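Local coordinates for Lmo2119 protein (Listeria monocytogenes serovar 1/2a, PDB 5HQH) that is of unknown function, this piece being a YbbR-like domain of a longer protein that carries a signal sequence, at residues Asp9-Glu14 with Ile46-Lys51; Val36-Ser41 with Gln54-Tyr59. All blocks are in the same frame, centred on the assembly; numbering follows the deposited sequence.

In the fold
Interactions 1 and 2 lie on the same side of the chain's centre, their centres about 9 Å apart, and both build on the mixed sheet of the YbbR-like domain. Strand 35-42, helix 44-53 and strand 57-61 follow one another in the chain; strand 9-21 pairs antiparallel with the first and parallel with the last. Interaction 1 docks the helix along the start of strand 9-21, and interaction 2 brings apolar side chains of strand 35-42 against Phe56 and Val58 of segment 54-59. They are joined directly by backbone pairing: Ile13 N lies 2.7 Å from Val38 O, and Leu40 N lies 2.9 Å from Glu11 O, both probable hydrogen bonds. Ile13 also packs on Leu40.

Interaction 1 of 2, residues Asp9-Glu14 with Ile46-Lys51; sequences DSEVIE and IVQSAK
In this YbbR-like domain the single helix, 44-53, lies beside the strand that comes first in the chain, 9-21, and segments 9-14 and 46-51 run nearly parallel, 21° apart with axes 8.3 Å from each other at closest. Asp9, Glu11 and Ile13 face Val47, Gln48 and Lys51. The side-chain amide of Gln48 links two acids: its NE2 gives a nearly straight bond to the syn lone pair of Asp9 OD2 (2.8 Å) and a second to Glu11 OE2 (3.0 Å), on the anti side of that oxygen but tilted 25° out of the carboxylate plane. Both acceptors lie in the amide plane, which probably fixes its rotation. On the aliphatic part of Glu11, Val47 CG1, anti to its backbone N (chi1 169°), packs against Glu11 CG at 3.6 Å. Ile13 CD1 rests on Lys51 CA and CB, at the C-terminal end of both segments. Asp9 OD2 also has a long, weak ion pair with Arg44. The lysine chain is extended throughout, and its NZ forms a salt bridge with Glu11 OE1 (2.9 Å), approaching from above the carboxylate plane. One water accepts from Lys51 NZ and donates to Gln48 OE1, with a weak third bond to Glu11 OE2 at 3.3 Å.

Interaction 2 of 2, residues Val36-Ser41 with Gln54-Tyr59; sequences VTVTLS and QDFTVY
Phe56 and Val58 reach from segment 54-59 toward Val36, Val38 and Leu40 of strand 35-42, and the ring of Phe56 spans two of these three residues. From CB, its CG sits between the backbone N and the carbonyl carbon (chi1 53°), the crowded position. Contact begins farther out, at the two CE atoms. CE1 meets Val38 CG1 at 4.1 Å, with Val38 CG2 almost as near, while CE2, across the ring from CE1, meets Leu40 CD1 at 4.0 Å. Both methyls approach the ring obliquely, and both residues meet Phe56 tip to tip.

Strands 35-42 and 57-61 are not paired with each other: strand 9-21 is the neighbour of both, antiparallel to the first and parallel to the second, in the mixed sheet of the YbbR-like domain. Interaction 2 is accordingly made by side chains alone, with no hydrogen bond across it, and all five touching residues are buried. Val85 of strand 84-98 packs on Val38 and Leu40, and Leu74 of strand 68-77 on Val36, so further strands of the sheet contribute to the same core.

Two residues beyond the ring, Val58 continues the apolar contact. The side chains of Val58 and Val38 slide past each other in opposite directions, Val58 CG2 lying 3.7 Å from Val38 CG2 in the shortest approach between the segments. Val58 and Val36 instead reach toward each other tip to tip: the other branch of Val58, CG1, is anti to the backbone N (chi1 -180°) and lies 4.1 Å from Val36 CG2.

Interaction 1 of 2, residues Asp9-Glu14 with Ile46-Lys51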
loop_
_atom_site.group_PDB
_atom_site.type_symbol
_atom_site.label_atom_id
_atom_site.label_comp_id
_atom_site.label_asym_id
_atom_site.label_seq_id
_atom_site.Cartn_x
_atom_site.Cartn_y
_atom_site.Cartn_z
ATOM N N ASP A 9 16.474 -1.086 -15.855
ATOM C CA ASP A 9 15.332 -0.322 -16.317
ATOM C C ASP A 9 14.620 0.256 -15.098
ATOM O O ASP A 9 14.828 -0.212 -13.977
ATOM C CB ASP A 9 14.412 -1.294 -17.077
ATOM C CG ASP A 9 13.335 -0.604 -17.890
ATOM O OD1 ASP A 9 13.458 0.606 -18.209
ATOM O OD2 ASP A 9 12.350 -1.311 -18.224
ATOM N N SER A 10 13.825 1.305 -15.313
ATOM C CA SER A 10 13.063 1.967 -14.234
ATOM C C SER A 10 11.770 2.577 -14.761
ATOM O O SER A 10 11.750 3.189 -15.837
ATOM C CB SER A 10 13.903 3.053 -13.537
ATOM O OG SER A 10 13.135 3.802 -12.583
ATOM N N GLU A 11 10.695 2.428 -13.981
ATOM C CA GLU A 11 9.382 2.956 -14.337
ATOM C C GLU A 11 8.736 3.566 -13.103
ATOM O O GLU A 11 8.801 3.000 -12.021
ATOM C CB GLU A 11 8.478 1.842 -14.863
ATOM C CG GLU A 11 8.843 1.287 -16.227
ATOM C CD GLU A 11 8.552 2.237 -17.369
ATOM O OE1 GLU A 11 7.781 3.187 -17.176
ATOM O OE2 GLU A 11 9.050 1.998 -18.483
ATOM N N VAL A 12 8.138 4.741 -13.276
ATOM C CA VAL A 12 7.354 5.398 -12.237
ATOM C C VAL A 12 5.904 5.192 -12.666
ATOM O O VAL A 12 5.506 5.603 -13.740
ATOM C CB VAL A 12 7.702 6.896 -12.106
ATOM C CG1 VAL A 12 6.827 7.538 -11.048
ATOM C CG2 VAL A 12 9.178 7.073 -11.772
ATOM N N ILE A 13 5.148 4.511 -11.826
ATOM C CA ILE A 13 3.777 4.133 -12.148
ATOM C C ILE A 13 2.841 4.933 -11.244
ATOM O O ILE A 13 2.915 4.820 -10.015
ATOM C CB ILE A 13 3.592 2.609 -11.949
ATOM C CG1 ILE A 13 4.608 1.847 -12.831
ATOM C CG2 ILE A 13 2.166 2.179 -12.270
ATOM C CD1 ILE A 13 4.575 0.374 -12.644
ATOM N N GLU A 14 1.968 5.696 -11.876
ATOM C CA GLU A 14 1.036 6.546 -11.154
ATOM C C GLU A 14 -0.299 5.824 -10.905
ATOM O O GLU A 14 -0.658 4.856 -11.571
ATOM C CB GLU A 14 0.790 7.827 -11.941
ATOM C CG GLU A 14 2.040 8.679 -12.049
ATOM C CD GLU A 14 1.855 9.888 -12.931
ATOM O OE1 GLU A 14 0.887 10.641 -12.740
ATOM O OE2 GLU A 14 2.705 10.099 -13.810
ATOM N N ILE A 46 11.575 -7.847 -16.324
ATOM C CA ILE A 46 10.795 -7.915 -15.091
ATOM C C ILE A 46 10.104 -6.590 -14.795
ATOM O O ILE A 46 8.916 -6.575 -14.399
ATOM C CB ILE A 46 11.697 -8.382 -13.918
ATOM C CG1 ILE A 46 12.332 -9.744 -14.287
ATOM C CG2 ILE A 46 10.892 -8.513 -12.637
ATOM C CD1 ILE A 46 13.254 -10.321 -13.242
ATOM N N VAL A 47 10.813 -5.474 -14.987
ATOM C CA VAL A 47 10.190 -4.143 -14.817
ATOM C C VAL A 47 9.017 -3.977 -15.785
ATOM O O VAL A 47 7.921 -3.542 -15.417
ATOM C CB VAL A 47 11.207 -2.995 -15.002
ATOM C CG1 VAL A 47 10.515 -1.632 -15.090
ATOM C CG2 VAL A 47 12.222 -2.977 -13.877
ATOM N N GLN A 48 9.248 -4.324 -17.041
ATOM C CA GLN A 48 8.217 -4.152 -18.031
ATOM C C GLN A 48 6.991 -5.054 -17.806
ATOM O O GLN A 48 5.863 -4.611 -18.037
ATOM C CB GLN A 48 8.785 -4.288 -19.442
ATOM C CG GLN A 48 9.735 -3.148 -19.789
ATOM C CD GLN A 48 9.077 -1.780 -19.735
ATOM O OE1 GLN A 48 7.953 -1.588 -20.209
ATOM N NE2 GLN A 48 9.757 -0.839 -19.116
ATOM N N SER A 49 7.194 -6.290 -17.351
ATOM C CA SER A 49 6.070 -7.163 -17.059
ATOM C C SER A 49 5.275 -6.610 -15.893
ATOM O O SER A 49 4.055 -6.634 -15.911
ATOM C CB SER A 49 6.542 -8.593 -16.766
ATOM O OG SER A 49 5.472 -9.409 -16.302
ATOM N N ALA A 50 5.970 -6.068 -14.890
ATOM C CA ALA A 50 5.284 -5.523 -13.713
ATOM C C ALA A 50 4.472 -4.298 -14.115
ATOM O O ALA A 50 3.359 -4.093 -13.626
ATOM C CB ALA A 50 6.293 -5.168 -12.639
ATOM N N LYS A 51 5.021 -3.473 -14.988
ATOM C CA LYS A 51 4.263 -2.322 -15.494
ATOM C C LYS A 51 3.054 -2.751 -16.312
ATOM O O LYS A 51 1.952 -2.222 -16.124
ATOM C CB LYS A 51 5.174 -1.422 -16.325
ATOM C CG LYS A 51 4.441 -0.297 -17.030
ATOM C CD LYS A 51 5.427 0.581 -17.752
ATOM C CE LYS A 51 4.746 1.684 -18.541
ATOM N NZ LYS A 51 5.780 2.551 -19.175
HETATM O O HOH W 1 7.343 1.052 -21.163
#

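Interaction 2 of 2, residues Val36-Ser41 with Gln54-Tyr59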
loop_
_atom_site.group_PDB
_atom_site.type_symbol
_atom_site.label_atom_id
_atom_site.label_comp_id
_atom_site.label_asym_id
_atom_site.label_seq_id
_atom_site.Cartn_x
_atom_site.Cartn_y
_atom_site.Cartn_z
ATOM N N VAL A 36 -1.409 5.710 -4.993
ATOM C CA VAL A 36 -0.067 6.197 -4.762
ATOM C C VAL A 36 0.770 6.041 -6.019
ATOM O O VAL A 36 0.342 5.437 -7.031
ATOM C CB VAL A 36 0.600 5.470 -3.568
ATOM C CG1 VAL A 36 -0.180 5.728 -2.315
ATOM C CG2 VAL A 36 0.703 3.969 -3.831
ATOM N N THR A 37 1.985 6.552 -5.958
ATOM C CA THR A 37 2.934 6.398 -7.054
ATOM C C THR A 37 3.998 5.377 -6.674
ATOM O O THR A 37 4.611 5.479 -5.615
ATOM C CB THR A 37 3.623 7.742 -7.375
ATOM O OG1 THR A 37 2.623 8.712 -7.688
ATOM C CG2 THR A 37 4.595 7.635 -8.515
ATOM N N VAL A 38 4.255 4.407 -7.553
ATOM C CA VAL A 38 5.239 3.366 -7.271
ATOM C C VAL A 38 6.372 3.432 -8.250
ATOM O O VAL A 38 6.136 3.569 -9.454
ATOM C CB VAL A 38 4.595 1.950 -7.359
ATOM C CG1 VAL A 38 5.620 0.854 -7.130
ATOM C CG2 VAL A 38 3.494 1.820 -6.322
ATOM N N THR A 39 7.608 3.398 -7.752
ATOM C CA THR A 39 8.778 3.377 -8.610
ATOM C C THR A 39 9.420 1.992 -8.533
ATOM O O THR A 39 9.657 1.472 -7.445
ATOM C CB THR A 39 9.820 4.429 -8.181
ATOM O OG1 THR A 39 9.216 5.712 -8.199
ATOM C CG2 THR A 39 11.016 4.419 -9.113
ATOM N N LEU A 40 9.656 1.406 -9.702
ATOM C CA LEU A 40 10.246 0.065 -9.856
ATOM C C LEU A 40 11.541 0.172 -10.614
ATOM O O LEU A 40 11.569 0.874 -11.613
ATOM C CB LEU A 40 9.336 -0.817 -10.709
ATOM C CG LEU A 40 7.916 -1.037 -10.223
ATOM C CD1 LEU A 40 7.165 -1.909 -11.220
ATOM C CD2 LEU A 40 7.926 -1.661 -8.851
ATOM N N SER A 41 12.575 -0.549 -10.179
ATOM C CA SER A 41 13.825 -0.606 -10.946
ATOM C C SER A 41 14.389 -2.020 -10.896
ATOM O O SER A 41 14.231 -2.735 -9.901
ATOM C CB SER A 41 14.824 0.416 -10.448
ATOM O OG SER A 41 15.286 0.086 -9.182
ATOM N N GLN A 54 0.735 -4.946 -13.695
ATOM C CA GLN A 54 0.503 -4.301 -12.395
ATOM C C GLN A 54 -0.024 -5.295 -11.370
ATOM O O GLN A 54 -0.996 -5.052 -10.654
ATOM C CB GLN A 54 -0.386 -3.062 -12.520
ATOM C CG GLN A 54 -0.125 -2.061 -11.420
ATOM C CD GLN A 54 -1.027 -0.890 -11.470
ATOM O OE1 GLN A 54 -1.901 -0.750 -10.598
ATOM N NE2 GLN A 54 -0.858 -0.038 -12.498
ATOM N N ASP A 55 0.624 -6.430 -11.332
ATOM C CA ASP A 55 0.189 -7.529 -10.475
ATOM C C ASP A 55 0.817 -7.519 -9.080
ATOM O O ASP A 55 0.551 -8.417 -8.258
ATOM C CB ASP A 55 0.301 -8.894 -11.184
ATOM C CG ASP A 55 1.677 -9.210 -11.700
ATOM O OD1 ASP A 55 2.549 -8.327 -11.843
ATOM O OD2 ASP A 55 1.892 -10.377 -12.043
ATOM N N PHE A 56 1.634 -6.511 -8.804
ATOM C CA PHE A 56 2.132 -6.286 -7.433
ATOM C C PHE A 56 1.020 -5.598 -6.664
ATOM O O PHE A 56 0.076 -5.051 -7.251
ATOM C CB PHE A 56 3.390 -5.456 -7.421
ATOM C CG PHE A 56 3.274 -4.149 -8.178
ATOM C CD1 PHE A 56 2.834 -3.005 -7.531
ATOM C CD2 PHE A 56 3.593 -4.052 -9.539
ATOM C CE1 PHE A 56 2.683 -1.821 -8.227
ATOM C CE2 PHE A 56 3.440 -2.877 -10.227
ATOM C CZ PHE A 56 3.004 -1.736 -9.556
ATOM N N THR A 57 1.129 -5.637 -5.342
ATOM C CA THR A 57 0.089 -5.125 -4.446
ATOM C C THR A 57 0.680 -4.215 -3.415
ATOM O O THR A 57 1.536 -4.645 -2.661
ATOM C CB THR A 57 -0.571 -6.299 -3.708
ATOM O OG1 THR A 57 -1.112 -7.226 -4.682
ATOM C CG2 THR A 57 -1.641 -5.822 -2.761
ATOM N N VAL A 58 0.245 -2.941 -3.393
ATOM C CA VAL A 58 0.644 -1.986 -2.365
ATOM C C VAL A 58 -0.414 -2.055 -1.273
ATOM O O VAL A 58 -1.603 -2.080 -1.577
ATOM C CB VAL A 58 0.710 -0.549 -2.903
ATOM C CG1 VAL A 58 1.133 0.413 -1.801
ATOM C CG2 VAL A 58 1.670 -0.469 -4.076
ATOM N N TYR A 59 0.033 -2.146 -0.025
ATOM C CA TYR A 59 -0.897 -2.295 1.074
ATOM C C TYR A 59 -0.466 -1.612 2.357
ATOM O O TYR A 59 0.718 -1.443 2.641
ATOM C CB TYR A 59 -1.160 -3.772 1.354
ATOM C CG TYR A 59 0.028 -4.612 1.823
ATOM C CD1 TYR A 59 0.955 -5.087 0.909
ATOM C CD2 TYR A 59 0.170 -5.012 3.157
ATOM C CE1 TYR A 59 2.009 -5.870 1.304
ATOM C CE2 TYR A 59 1.235 -5.820 3.547
ATOM C CZ TYR A 59 2.134 -6.265 2.608
ATOM O OH TYR A 59 3.166 -7.099 3.008
#